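Local coordinates for bartonella effector protein (Bep) substrate of VirB T4SS (Bartonella sp. AR 15-3, PDB 4M16) that is predicted, as a Fic-domain protein, to transfer AMP from ATP to tyrosine and threonine side chains of target proteins, this N-terminal fragment being the Fic domain, at residues D82-F85 with T91-Q94; L149-P154 with D194-K199; K43-L48 with Q163-E168; E122-K127 with V143-F148; K35-N40 with G71-W76. All coordinates share one frame; numbering follows the deposited sequence.

Interaction 3 is buried and the other four are partly buried. Interactions 3 and 4 are apolar helix-helix contacts resting on branched aliphatic side chains, and Phe167 of interaction 3 packs on Leu145 and Phe146 of interaction 4. Interactions 2 and 4 share helix 135-152. Interaction 2 sits where that helix ends, and its chemistry is mixed: a methionine sulfur, an amide and a tyrosine. Interactions 3 and 5 share helix 30-48, but interaction 5 sets it against a loop through a cysteine and an asparagine. Interaction 1 has its centre about 20 Å from that of the chain. It is a hairpin held by backbone bonds and one glutamine amide, and Phe85 packs on Glu75 and Trp76 of interaction 5.

Interaction 1 (D82-F85 with T91-Q94); sequences DLSF and TIAQ
Gln94 reaches across to Ser84 and Asp82 with the end of its side chain. From CB and CG the extended chain heads across toward 82-85, with CG trans to the backbone N (chi1 -163°). CD then lies 4.0 Å from Ser84 OG, and OE1 is 4.1 Å from that OG, a contact only. NE2, the tip, gives a hydrogen bond to Asp82 O at 3.3 Å. The acceptor lies in the plane of the Gln94 amide, yet the nitrogen stands above the carbonyl plane of Asp82 and not on a lone pair. The bond is long. Phe85 N donates to Ala93 O at 2.7 Å, and Ala93 N donates back to Phe85 O at 2.9 Å. The first is nearly straight, 174° at the hydrogen. Phe85 and Ala93 are a hydrogen-bonded antiparallel pair, the register of a small beta hairpin. Its place in the domain is consistent with the flap of Fic proteins, the hairpin that borders the active site. Ile92 adds a CA-H...O contact, its CA 3.2 Å from Phe85 O. Ile92 CG2 packs on Ser84 CB at 3.8 Å. The Phe85 ring turns away from Ala93 and meets the rings of Tyr79 and Phe87 edge to face.

Interaction 2 (L149-P154 with D194-K199); sequences LNYIHP and DAMALK
Asn150, whose side chain meets Met196, takes a 2.8 Å hydrogen bond on its backbone O from His153 ND1. The donor is in the carbonyl plane and on a lone pair. The bond is bent, with 133° at the hydrogen, and Asn150 O lies 30° out of the imidazole plane. The backbone of His153 closes the last helical turn, its N bonded to Leu149 O at 3.1 Å. It then leaves the helix with positive phi. The far nitrogen of the ring, NE2, is bonded to Glu160, so both ring nitrogens have partners. Phe107 stacks on the same ring.

Met196 is the one side chain of 194-199 that reaches the other helix in earnest. Its chain runs out from the helix and bends at the last torsion (chi3 64°). The sulfur SD comes to 3.7 Å from Asn150 ND2, a contact and not a bond. SD also lies 4.0 Å from Tyr151 CA. The methyl CE approaches the Tyr151 ring obliquely, 4.5 Å from CD1. The amide of Asn150 has its OD1 bonded to Gln163 NE2. Ile105 and Phe107 also touch Met196. Helix 185-197 is thereby packed against the end of helix 135-152, where His153 and Pro154 open HPFRAGN, this chain's variant of the Fic-family signature.

Interaction 3 (K43-L48 with Q163-E168); sequences KVINSL and QHIFFE. With EDO (1,2-ethanediol), chain B.
Ile45 is the first residue of 43-48 to touch the other helix, and it does so with its CD1 methyl. CG1 lies trans to the carbonyl carbon, and the next torsion (chi2 -67°) swings CD1 over to Ile165. The two isoleucines meet tip to tip. Ile45 CD1 stands 3.8 Å from Ile165 CB and 3.9 Å from Ile165 CG1. Both methyls of Ile165 follow at 4.1 Å from this same CD1, so one methyl sits among four carbons. The other branch of Ile45, CG2, lies 4.1 Å from C1 of the bound ethanediol. Leu69 of helix 59-70 packs on Ile45 as well.

One turn on comes Leu48. Its CD1 meets Ile165 CG1 at 4.1 Å, the two side chains crossing at a slant. Ile165 can serve both neighbours because its CG1 is trans to the backbone N (chi1 -177°). Leu48 O is bonded to Lys169 NZ, which adds a polar tie between the two helices.

Glu168 holds the ethanediol, which probably comes from the crystallisation liquor. The diol uses both hydroxyls on one carboxylate: O1 donates to OE1 at 3.1 Å and O2 donates to OE2 at 3.0 Å. OE2 is gripped a second time by the backbone N of Phe180. The contact is plain aliphatic helix-helix packing. It sets helix 30-48 against helix 159-174, the helix that starts at the end of the Fic signature loop.

Interaction 4 (E122-K127 with V143-F148); sequences EILASK and VKLFSF
Leu145 pushes its forked end into the hollow between Ile123 and Leu124. The two prongs have separate seats. CD1 rests on Leu124, 3.7 Å from its CD2 and 3.9 Å from its CG. CD2 lies against Ile123, 3.8 Å from its CG2 and 3.9 Å from its CD1. Ile123 and Leu145 run past one another in opposite directions, so they overlap along their sides. Leu124 instead meets Leu145 at a slant. Its CG points away from the carbonyl carbon (chi1 -76°), and beyond it the CD2 methyl reaches the prong.

A second bump is the CD1 methyl of Ile123. It approaches the Phe148 ring obliquely, 4.2 Å from CD2 of that ring. Phe148 stands one turn beyond Leu145 on the same helix.

Here the axes of 122-126 and 143-148 run nearly antiparallel, crossing at -159°, and come no closer than 11.7 Å, so it is the ends of large side chains that fill the space between. Both helices belong to the helical bundle of the Fic domain, and helix 135-152 is the one that leads into the signature loop. Phe120, one turn back on the helix of Ile123 and Leu124, also touches Leu145, and Phe167 covers it from helix 159-174. Phe166 packs on Leu124.

Toward the surface lie two lysines, Lys127 and Lys144, with NZ atoms 6.4 Å apart. Their like charges are probably eased by two carboxylates. Lys144 NZ is ion-paired with both Glu140 and Glu141 of its own helix, and Glu141 also makes a long, weak ion pair with Lys127.

Interaction 5 (K35-N40 with G71-W76); sequences KRCKRN and GSAFEW
The first torsion of Cys37 (chi1 -70°) sends SG out toward Ala73 and Phe74, trans to its own carbonyl carbon. Phe74 takes a similar first torsion (chi1 -58°), and its ring comes up beside the sulfur. SG lies 4.0 Å from CZ of the ring and 4.7 Å from the ring centroid. It stands 47° off the ring normal, an oblique sulfur-aromatic contact. The same sulfur packs on the methyl of Ala73, with CB 3.8 Å from SG.

The ring of Phe74 is held on both faces within its own segment. Ala73 CB sits 4.1 Å above the centre of one face. Trp76 covers the opposite face, its CZ2 3.5 Å above the plane and offset toward the rim. The sulfur thus meets a ring that is already wedged in place.

These contacts lay helix 30-48 along the connection that leaves helix 59-70 and runs on toward the hairpin of the Fic domain. Lys24 braces the connection through Gly71 O and the backbone of Ala73. Tyr13 meets the Trp76 ring edge to face.

One turn beyond Cys37, Asn40 sets its ND2 against Ser72 CB at 3.7 Å, in van der Waals contact. Arg36 NE donates to Asn40 OD1 at 2.9 Å, with the oxygen close to the guanidinium plane. This bond favours the setting of the amide with OD1 toward Arg36 and ND2 toward Ser72.

Interaction 1 (D82-F85 with T91-Q94)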
# COMPACT_ATOMS: atom_id res chain seq x y z
N ASP A 82 -13.93 2.92 0.48
CA ASP A 82 -15.07 3.41 1.26
C ASP A 82 -16.22 3.92 0.38
O ASP A 82 -17.38 3.89 0.80
CB ASP A 82 -14.65 4.55 2.17
CG ASP A 82 -13.86 5.62 1.47
OD1 ASP A 82 -12.86 5.30 0.78
OD2 ASP A 82 -14.19 6.80 1.65
N LEU A 83 -15.89 4.38 -0.82
CA LEU A 83 -16.89 5.00 -1.66
C LEU A 83 -17.58 3.91 -2.49
O LEU A 83 -16.96 2.98 -2.96
CB LEU A 83 -16.24 6.05 -2.56
CG LEU A 83 -15.69 7.28 -1.79
CD1 LEU A 83 -14.89 8.15 -2.73
CD2 LEU A 83 -16.79 8.12 -1.13
N SER A 84 -18.87 4.04 -2.66
CA SER A 84 -19.60 3.22 -3.62
C SER A 84 -19.02 3.44 -4.99
O SER A 84 -18.90 4.60 -5.44
CB SER A 84 -21.06 3.63 -3.64
OG SER A 84 -21.61 3.21 -2.43
N PHE A 85 -18.67 2.35 -5.66
CA PHE A 85 -18.06 2.44 -6.97
C PHE A 85 -19.01 2.02 -8.12
O PHE A 85 -19.48 0.88 -8.18
CB PHE A 85 -16.76 1.68 -7.08
CG PHE A 85 -16.08 1.95 -8.38
CD1 PHE A 85 -15.46 3.16 -8.58
CD2 PHE A 85 -16.21 1.08 -9.45
CE1 PHE A 85 -14.88 3.49 -9.81
CE2 PHE A 85 -15.62 1.38 -10.68
CZ PHE A 85 -14.98 2.58 -10.87
N THR A 91 -23.34 -1.94 -12.31
CA THR A 91 -23.37 -2.40 -10.92
C THR A 91 -22.62 -1.43 -10.05
O THR A 91 -21.81 -0.61 -10.53
CB THR A 91 -22.79 -3.82 -10.72
OG1 THR A 91 -21.40 -3.84 -11.10
CG2 THR A 91 -23.62 -4.82 -11.53
N ILE A 92 -22.94 -1.49 -8.76
CA ILE A 92 -22.31 -0.62 -7.79
C ILE A 92 -21.69 -1.52 -6.74
O ILE A 92 -22.32 -2.46 -6.25
CB ILE A 92 -23.31 0.39 -7.18
CG1 ILE A 92 -23.85 1.29 -8.30
CG2 ILE A 92 -22.66 1.22 -6.06
CD1 ILE A 92 -25.00 2.14 -7.88
N ALA A 93 -20.44 -1.24 -6.44
CA ALA A 93 -19.65 -2.09 -5.59
C ALA A 93 -19.15 -1.33 -4.40
O ALA A 93 -19.00 -0.08 -4.43
CB ALA A 93 -18.50 -2.71 -6.38
N GLN A 94 -18.88 -2.10 -3.35
CA GLN A 94 -18.46 -1.55 -2.10
C GLN A 94 -17.65 -2.57 -1.32
O GLN A 94 -17.82 -3.75 -1.51
CB GLN A 94 -19.65 -1.11 -1.27
CG GLN A 94 -19.17 -0.19 -0.18
CD GLN A 94 -20.28 0.65 0.33
OE1 GLN A 94 -21.47 0.21 0.30
NE2 GLN A 94 -19.96 1.90 0.67

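Interaction 2 (L149-P154 with D194-K199)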
# COMPACT_ATOMS: atom_id res chain seq x y z
N LEU A 149 -0.58 3.40 7.45
CA LEU A 149 -1.13 3.27 6.13
C LEU A 149 -1.46 1.80 5.79
O LEU A 149 -2.51 1.55 5.20
CB LEU A 149 -0.21 3.91 5.07
CG LEU A 149 -0.77 3.81 3.62
CD1 LEU A 149 -2.07 4.56 3.52
CD2 LEU A 149 0.25 4.29 2.60
N ASN A 150 -0.60 0.85 6.17
CA ASN A 150 -0.86 -0.58 6.00
C ASN A 150 -2.22 -0.92 6.65
O ASN A 150 -3.03 -1.62 6.06
CB ASN A 150 0.26 -1.44 6.57
CG ASN A 150 0.02 -2.92 6.32
OD1 ASN A 150 -0.02 -3.37 5.15
ND2 ASN A 150 -0.18 -3.67 7.40
N TYR A 151 -2.42 -0.47 7.87
CA TYR A 151 -3.70 -0.73 8.57
C TYR A 151 -4.89 -0.15 7.85
O TYR A 151 -5.94 -0.81 7.75
CB TYR A 151 -3.66 -0.14 9.98
CG TYR A 151 -5.02 0.06 10.60
CD1 TYR A 151 -5.75 -0.98 11.11
CD2 TYR A 151 -5.58 1.35 10.64
CE1 TYR A 151 -7.03 -0.75 11.64
CE2 TYR A 151 -6.83 1.58 11.18
CZ TYR A 151 -7.55 0.54 11.68
OH TYR A 151 -8.82 0.83 12.21
N ILE A 152 -4.73 1.05 7.28
CA ILE A 152 -5.81 1.69 6.54
C ILE A 152 -6.28 0.89 5.31
O ILE A 152 -7.49 0.64 5.17
CB ILE A 152 -5.49 3.16 6.10
CG1 ILE A 152 -5.25 4.04 7.30
CG2 ILE A 152 -6.72 3.71 5.37
CD1 ILE A 152 -4.83 5.47 6.96
N HIS A 153 -5.32 0.44 4.48
CA HIS A 153 -5.57 -0.38 3.31
C HIS A 153 -6.72 0.24 2.53
O HIS A 153 -7.76 -0.39 2.35
CB HIS A 153 -5.88 -1.84 3.68
CG HIS A 153 -4.86 -2.82 3.18
ND1 HIS A 153 -3.52 -2.71 3.50
CD2 HIS A 153 -4.98 -3.92 2.42
CE1 HIS A 153 -2.86 -3.72 2.97
NE2 HIS A 153 -3.73 -4.45 2.28
N PRO A 154 -6.54 1.48 2.07
CA PRO A 154 -7.62 2.26 1.54
C PRO A 154 -8.19 1.83 0.16
O PRO A 154 -9.21 2.35 -0.21
CB PRO A 154 -7.01 3.66 1.41
CG PRO A 154 -5.56 3.43 1.18
CD PRO A 154 -5.27 2.24 2.06
N ASP A 194 2.39 -8.89 11.48
CA ASP A 194 2.74 -8.70 12.90
C ASP A 194 2.38 -7.31 13.46
O ASP A 194 1.98 -7.20 14.64
CB ASP A 194 4.24 -8.96 13.15
CG ASP A 194 4.60 -10.44 13.20
OD1 ASP A 194 3.73 -11.30 13.07
OD2 ASP A 194 5.80 -10.72 13.36
N ALA A 195 2.56 -6.27 12.66
CA ALA A 195 2.20 -4.91 13.07
C ALA A 195 0.73 -4.83 13.45
O ALA A 195 0.38 -4.13 14.39
CB ALA A 195 2.55 -3.88 11.98
N MET A 196 -0.13 -5.57 12.75
CA MET A 196 -1.57 -5.56 13.08
C MET A 196 -1.96 -6.57 14.14
O MET A 196 -2.91 -6.31 14.90
CB MET A 196 -2.44 -5.72 11.81
CG MET A 196 -2.52 -4.37 11.08
SD MET A 196 -3.15 -4.57 9.45
CE MET A 196 -4.82 -5.15 9.81
N ALA A 197 -1.24 -7.70 14.20
CA ALA A 197 -1.63 -8.83 15.08
C ALA A 197 -1.13 -8.63 16.52
O ALA A 197 -1.86 -8.86 17.47
CB ALA A 197 -1.15 -10.17 14.53
N LEU A 198 0.12 -8.20 16.65
CA LEU A 198 0.75 -8.09 17.95
C LEU A 198 0.38 -6.75 18.63
O LEU A 198 -0.37 -5.98 18.09
CB LEU A 198 2.28 -8.21 17.78
CG LEU A 198 2.83 -9.48 17.10
CD1 LEU A 198 4.32 -9.28 16.85
CD2 LEU A 198 2.52 -10.74 17.89
N LYS A 199 0.93 -6.50 19.81
CA LYS A 199 0.59 -5.28 20.58
C LYS A 199 1.83 -4.49 20.90
O LYS A 199 2.94 -5.04 20.98
CB LYS A 199 -0.04 -5.64 21.93
CG LYS A 199 -1.49 -6.04 21.86
CD LYS A 199 -2.10 -6.28 23.23
CE LYS A 199 -2.01 -7.73 23.66
NZ LYS A 199 -2.72 -7.91 24.97

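Interaction 3 (K43-L48 with Q163-E168)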
# COMPACT_ATOMS: atom_id res chain seq x y z
N LYS A 43 6.20 -2.27 -15.13
CA LYS A 43 6.44 -1.32 -16.19
C LYS A 43 6.28 0.12 -15.69
O LYS A 43 7.13 0.97 -16.01
CB LYS A 43 5.54 -1.62 -17.41
CG LYS A 43 6.04 -2.81 -18.19
CD LYS A 43 5.11 -3.16 -19.36
CE LYS A 43 5.67 -4.26 -20.26
NZ LYS A 43 4.62 -5.27 -20.57
N VAL A 44 5.22 0.37 -14.90
CA VAL A 44 4.92 1.72 -14.40
C VAL A 44 5.96 2.14 -13.37
O VAL A 44 6.43 3.28 -13.39
CB VAL A 44 3.50 1.82 -13.83
CG1 VAL A 44 3.32 3.09 -13.03
CG2 VAL A 44 2.47 1.74 -14.93
N ILE A 45 6.32 1.22 -12.47
CA ILE A 45 7.38 1.47 -11.46
C ILE A 45 8.65 1.93 -12.18
O ILE A 45 9.27 2.89 -11.76
CB ILE A 45 7.68 0.22 -10.61
CG1 ILE A 45 6.47 -0.17 -9.79
CG2 ILE A 45 8.95 0.41 -9.75
CD1 ILE A 45 6.08 0.81 -8.75
N ASN A 46 8.97 1.28 -13.29
CA ASN A 46 10.09 1.68 -14.11
C ASN A 46 10.03 3.11 -14.61
O ASN A 46 11.03 3.82 -14.51
CB ASN A 46 10.30 0.74 -15.28
CG ASN A 46 10.69 -0.65 -14.84
OD1 ASN A 46 11.04 -0.86 -13.69
ND2 ASN A 46 10.60 -1.61 -15.75
N SER A 47 8.88 3.54 -15.11
CA SER A 47 8.68 4.93 -15.61
C SER A 47 8.91 5.93 -14.47
O SER A 47 9.63 6.95 -14.63
CB SER A 47 7.27 5.09 -16.18
OG SER A 47 7.02 6.43 -16.56
N LEU A 48 8.34 5.60 -13.31
CA LEU A 48 8.38 6.50 -12.15
C LEU A 48 9.80 6.84 -11.72
O LEU A 48 10.02 7.84 -11.00
CB LEU A 48 7.55 5.92 -11.00
CG LEU A 48 6.05 5.79 -11.20
CD1 LEU A 48 5.38 4.87 -10.23
CD2 LEU A 48 5.36 7.14 -11.12
N GLN A 163 1.84 1.40 -1.55
CA GLN A 163 2.51 1.87 -0.35
C GLN A 163 4.01 1.70 -0.42
O GLN A 163 4.71 2.60 0.02
CB GLN A 163 1.89 1.33 0.92
CG GLN A 163 2.15 -0.14 1.29
CD GLN A 163 1.26 -0.63 2.46
OE1 GLN A 163 0.45 0.12 3.01
NE2 GLN A 163 1.41 -1.93 2.85
N HIS A 164 4.51 0.62 -1.05
CA HIS A 164 5.93 0.45 -1.25
C HIS A 164 6.53 1.59 -2.08
O HIS A 164 7.53 2.18 -1.68
CB HIS A 164 6.30 -0.89 -1.87
CG HIS A 164 5.92 -2.04 -1.02
ND1 HIS A 164 5.72 -3.30 -1.52
CD2 HIS A 164 5.59 -2.10 0.29
CE1 HIS A 164 5.34 -4.10 -0.55
NE2 HIS A 164 5.25 -3.40 0.56
N ILE A 165 5.98 1.87 -3.26
CA ILE A 165 6.57 2.92 -4.11
C ILE A 165 6.41 4.30 -3.45
O ILE A 165 7.28 5.13 -3.54
CB ILE A 165 6.02 2.88 -5.57
CG1 ILE A 165 6.68 3.92 -6.44
CG2 ILE A 165 4.50 3.02 -5.64
CD1 ILE A 165 8.16 3.64 -6.65
N PHE A 166 5.29 4.52 -2.79
CA PHE A 166 5.04 5.79 -2.07
C PHE A 166 6.17 6.02 -1.07
O PHE A 166 6.75 7.11 -1.04
CB PHE A 166 3.70 5.79 -1.36
CG PHE A 166 3.37 7.06 -0.60
CD1 PHE A 166 3.86 7.26 0.67
CD2 PHE A 166 2.50 8.01 -1.14
CE1 PHE A 166 3.54 8.39 1.39
CE2 PHE A 166 2.15 9.15 -0.41
CZ PHE A 166 2.68 9.34 0.85
N PHE A 167 6.49 4.99 -0.28
CA PHE A 167 7.51 5.16 0.73
C PHE A 167 8.94 5.22 0.17
O PHE A 167 9.80 5.85 0.73
CB PHE A 167 7.36 4.11 1.84
CG PHE A 167 6.44 4.58 2.92
CD1 PHE A 167 5.07 4.46 2.76
CD2 PHE A 167 6.92 5.20 4.04
CE1 PHE A 167 4.19 4.93 3.72
CE2 PHE A 167 6.05 5.66 5.03
CZ PHE A 167 4.68 5.56 4.85
N GLU A 168 9.17 4.59 -0.97
CA GLU A 168 10.47 4.66 -1.62
C GLU A 168 10.70 6.10 -2.15
O GLU A 168 11.80 6.66 -2.00
CB GLU A 168 10.58 3.58 -2.72
CG GLU A 168 10.59 2.15 -2.16
CD GLU A 168 10.63 1.04 -3.22
OE1 GLU A 168 10.11 1.26 -4.32
OE2 GLU A 168 11.14 -0.06 -2.94
C1 EDO B . 8.61 -1.66 -6.19
O1 EDO B . 8.03 -0.80 -5.20
C2 EDO B . 9.37 -2.83 -5.54
O2 EDO B . 10.24 -2.43 -4.47

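Interaction 4 (E122-K127 with V143-F148)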
# COMPACT_ATOMS: atom_id res chain seq x y z
N GLU A 122 -2.00 14.76 7.73
CA GLU A 122 -1.62 15.77 8.69
C GLU A 122 -0.30 15.43 9.40
O GLU A 122 0.46 16.34 9.69
CB GLU A 122 -2.74 15.99 9.71
CG GLU A 122 -4.00 16.64 9.16
CD GLU A 122 -5.19 16.51 10.12
OE1 GLU A 122 -5.27 15.52 10.94
OE2 GLU A 122 -6.08 17.38 10.03
N ILE A 123 -0.00 14.14 9.64
CA ILE A 123 1.26 13.76 10.27
C ILE A 123 2.43 14.13 9.31
O ILE A 123 3.35 14.83 9.68
CB ILE A 123 1.36 12.26 10.64
CG1 ILE A 123 0.32 11.86 11.68
CG2 ILE A 123 2.75 11.95 11.19
CD1 ILE A 123 0.03 10.36 11.68
N LEU A 124 2.32 13.74 8.05
CA LEU A 124 3.30 14.14 7.07
C LEU A 124 3.45 15.65 6.93
O LEU A 124 4.58 16.14 6.84
CB LEU A 124 3.00 13.47 5.69
CG LEU A 124 3.40 12.02 5.63
CD1 LEU A 124 2.67 11.34 4.48
CD2 LEU A 124 4.90 11.82 5.48
N ALA A 125 2.36 16.41 6.99
CA ALA A 125 2.47 17.85 6.77
C ALA A 125 3.14 18.45 7.98
O ALA A 125 4.03 19.28 7.83
CB ALA A 125 1.13 18.50 6.51
N SER A 126 2.77 18.01 9.18
CA SER A 126 3.36 18.56 10.42
C SER A 126 4.86 18.27 10.50
O SER A 126 5.57 18.95 11.22
CB SER A 126 2.64 17.99 11.65
OG SER A 126 3.08 16.66 11.87
N LYS A 127 5.35 17.31 9.74
CA LYS A 127 6.77 16.95 9.75
C LYS A 127 7.49 17.21 8.44
O LYS A 127 8.55 16.62 8.20
CB LYS A 127 6.90 15.46 10.14
CG LYS A 127 6.38 15.14 11.55
CD LYS A 127 6.34 13.63 11.82
CE LYS A 127 5.83 13.33 13.23
NZ LYS A 127 6.73 13.88 14.27
N VAL A 143 8.41 3.92 10.16
CA VAL A 143 7.80 2.70 10.72
C VAL A 143 6.37 2.95 11.19
O VAL A 143 5.43 2.21 10.81
CB VAL A 143 8.63 2.15 11.89
CG1 VAL A 143 7.82 1.13 12.69
CG2 VAL A 143 9.94 1.55 11.40
N LYS A 144 6.18 4.04 11.95
CA LYS A 144 4.85 4.38 12.44
C LYS A 144 3.83 4.73 11.31
O LYS A 144 2.69 4.22 11.28
CB LYS A 144 4.91 5.52 13.47
CG LYS A 144 5.55 5.09 14.77
CD LYS A 144 5.63 6.18 15.84
CE LYS A 144 6.61 7.25 15.43
NZ LYS A 144 7.27 7.92 16.60
N LEU A 145 4.27 5.60 10.39
CA LEU A 145 3.46 6.00 9.26
C LEU A 145 3.13 4.86 8.31
O LEU A 145 1.99 4.73 7.83
CB LEU A 145 4.13 7.18 8.52
CG LEU A 145 3.81 8.57 9.05
CD1 LEU A 145 4.78 9.53 8.36
CD2 LEU A 145 2.35 9.01 8.80
N PHE A 146 4.14 4.04 8.02
CA PHE A 146 3.92 2.83 7.22
C PHE A 146 2.97 1.78 7.84
O PHE A 146 2.01 1.35 7.15
CB PHE A 146 5.26 2.20 6.81
CG PHE A 146 5.10 1.07 5.82
CD1 PHE A 146 4.83 -0.21 6.27
CD2 PHE A 146 5.24 1.28 4.48
CE1 PHE A 146 4.65 -1.23 5.39
CE2 PHE A 146 5.04 0.24 3.57
CZ PHE A 146 4.79 -1.02 4.03
N SER A 147 3.11 1.52 9.13
CA SER A 147 2.13 0.66 9.83
C SER A 147 0.73 1.27 9.77
O SER A 147 -0.26 0.55 9.62
CB SER A 147 2.48 0.46 11.28
OG SER A 147 3.73 -0.18 11.40
N PHE A 148 0.63 2.58 9.89
CA PHE A 148 -0.66 3.23 9.90
C PHE A 148 -1.31 3.06 8.51
O PHE A 148 -2.43 2.60 8.40
CB PHE A 148 -0.54 4.71 10.33
CG PHE A 148 -1.86 5.48 10.37
CD1 PHE A 148 -3.06 4.87 10.71
CD2 PHE A 148 -1.86 6.88 10.14
CE1 PHE A 148 -4.25 5.62 10.79
CE2 PHE A 148 -3.04 7.61 10.20
CZ PHE A 148 -4.24 6.97 10.53

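Interaction 5 (K35-N40 with G71-W76)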
# COMPACT_ATOMS: atom_id res chain seq x y z
N LYS A 35 -1.03 -12.16 -12.75
CA LYS A 35 0.24 -12.04 -13.50
C LYS A 35 0.29 -10.80 -14.34
O LYS A 35 1.32 -10.10 -14.39
CB LYS A 35 0.47 -13.26 -14.38
N ARG A 36 -0.83 -10.45 -14.95
CA ARG A 36 -0.86 -9.30 -15.85
C ARG A 36 -0.83 -7.99 -15.10
O ARG A 36 -0.10 -7.07 -15.50
CB ARG A 36 -2.04 -9.38 -16.82
CG ARG A 36 -2.22 -8.15 -17.65
CD ARG A 36 -0.99 -7.86 -18.51
NE ARG A 36 -1.25 -6.83 -19.52
CZ ARG A 36 -1.76 -7.06 -20.73
NH1 ARG A 36 -2.06 -8.29 -21.15
NH2 ARG A 36 -1.97 -6.04 -21.54
N CYS A 37 -1.52 -7.93 -13.96
CA CYS A 37 -1.41 -6.83 -13.04
C CYS A 37 0.01 -6.61 -12.58
O CYS A 37 0.46 -5.45 -12.52
CB CYS A 37 -2.38 -6.91 -11.87
SG CYS A 37 -4.07 -6.65 -12.42
N LYS A 38 0.74 -7.67 -12.25
CA LYS A 38 2.10 -7.51 -11.80
C LYS A 38 2.96 -6.95 -12.91
O LYS A 38 3.77 -6.06 -12.68
CB LYS A 38 2.68 -8.84 -11.34
CG LYS A 38 2.19 -9.24 -9.96
CD LYS A 38 3.05 -10.31 -9.32
CE LYS A 38 2.33 -10.90 -8.12
NZ LYS A 38 3.32 -11.49 -7.22
N ARG A 39 2.80 -7.49 -14.12
CA ARG A 39 3.58 -7.01 -15.26
C ARG A 39 3.33 -5.55 -15.56
O ARG A 39 4.27 -4.78 -15.70
CB ARG A 39 3.29 -7.85 -16.51
CG ARG A 39 3.80 -9.26 -16.39
CD ARG A 39 3.88 -10.03 -17.73
NE ARG A 39 2.61 -10.17 -18.44
CZ ARG A 39 1.65 -11.07 -18.16
NH1 ARG A 39 1.76 -11.96 -17.17
NH2 ARG A 39 0.54 -11.08 -18.89
N ASN A 40 2.07 -5.17 -15.65
CA ASN A 40 1.71 -3.77 -15.90
C ASN A 40 2.33 -2.83 -14.84
O ASN A 40 2.93 -1.83 -15.17
CB ASN A 40 0.20 -3.60 -15.90
CG ASN A 40 -0.49 -4.15 -17.14
OD1 ASN A 40 0.13 -4.68 -18.06
ND2 ASN A 40 -1.78 -3.87 -17.24
N GLY A 71 -4.37 1.40 -13.46
CA GLY A 71 -5.38 2.07 -14.25
C GLY A 71 -5.66 1.34 -15.54
O GLY A 71 -6.81 1.29 -16.00
N SER A 72 -4.64 0.67 -16.09
CA SER A 72 -4.90 -0.19 -17.24
C SER A 72 -5.80 -1.38 -16.94
O SER A 72 -6.51 -1.91 -17.85
CB SER A 72 -3.60 -0.66 -17.89
OG SER A 72 -3.00 0.44 -18.55
N ALA A 73 -5.80 -1.83 -15.68
CA ALA A 73 -6.56 -3.02 -15.28
C ALA A 73 -7.92 -2.76 -14.66
O ALA A 73 -8.90 -3.48 -14.98
CB ALA A 73 -5.73 -3.89 -14.36
N PHE A 74 -8.01 -1.77 -13.76
CA PHE A 74 -9.23 -1.53 -12.99
C PHE A 74 -9.85 -0.16 -13.16
O PHE A 74 -9.15 0.89 -13.06
CB PHE A 74 -8.94 -1.78 -11.50
CG PHE A 74 -8.42 -3.16 -11.21
CD1 PHE A 74 -9.14 -4.26 -11.55
CD2 PHE A 74 -7.23 -3.34 -10.57
CE1 PHE A 74 -8.68 -5.53 -11.31
CE2 PHE A 74 -6.76 -4.60 -10.27
CZ PHE A 74 -7.48 -5.70 -10.63
N GLU A 75 -11.17 -0.16 -13.44
CA GLU A 75 -11.96 1.04 -13.50
C GLU A 75 -11.83 1.87 -12.24
O GLU A 75 -11.92 3.10 -12.29
CB GLU A 75 -13.46 0.72 -13.76
CG GLU A 75 -13.75 0.17 -15.13
CD GLU A 75 -15.22 -0.20 -15.32
OE1 GLU A 75 -16.11 0.55 -14.86
OE2 GLU A 75 -15.48 -1.26 -15.94
N TRP A 76 -11.61 1.20 -11.10
CA TRP A 76 -11.61 1.84 -9.80
C TRP A 76 -10.20 2.21 -9.34
O TRP A 76 -10.03 2.69 -8.21
CB TRP A 76 -12.32 0.95 -8.73
CG TRP A 76 -11.91 -0.49 -8.77
CD1 TRP A 76 -12.58 -1.51 -9.37
CD2 TRP A 76 -10.76 -1.08 -8.16
NE1 TRP A 76 -11.92 -2.69 -9.21
CE2 TRP A 76 -10.80 -2.46 -8.45
CE3 TRP A 76 -9.74 -0.59 -7.37
CZ2 TRP A 76 -9.84 -3.35 -8.01
CZ3 TRP A 76 -8.78 -1.47 -6.92
CH2 TRP A 76 -8.80 -2.83 -7.29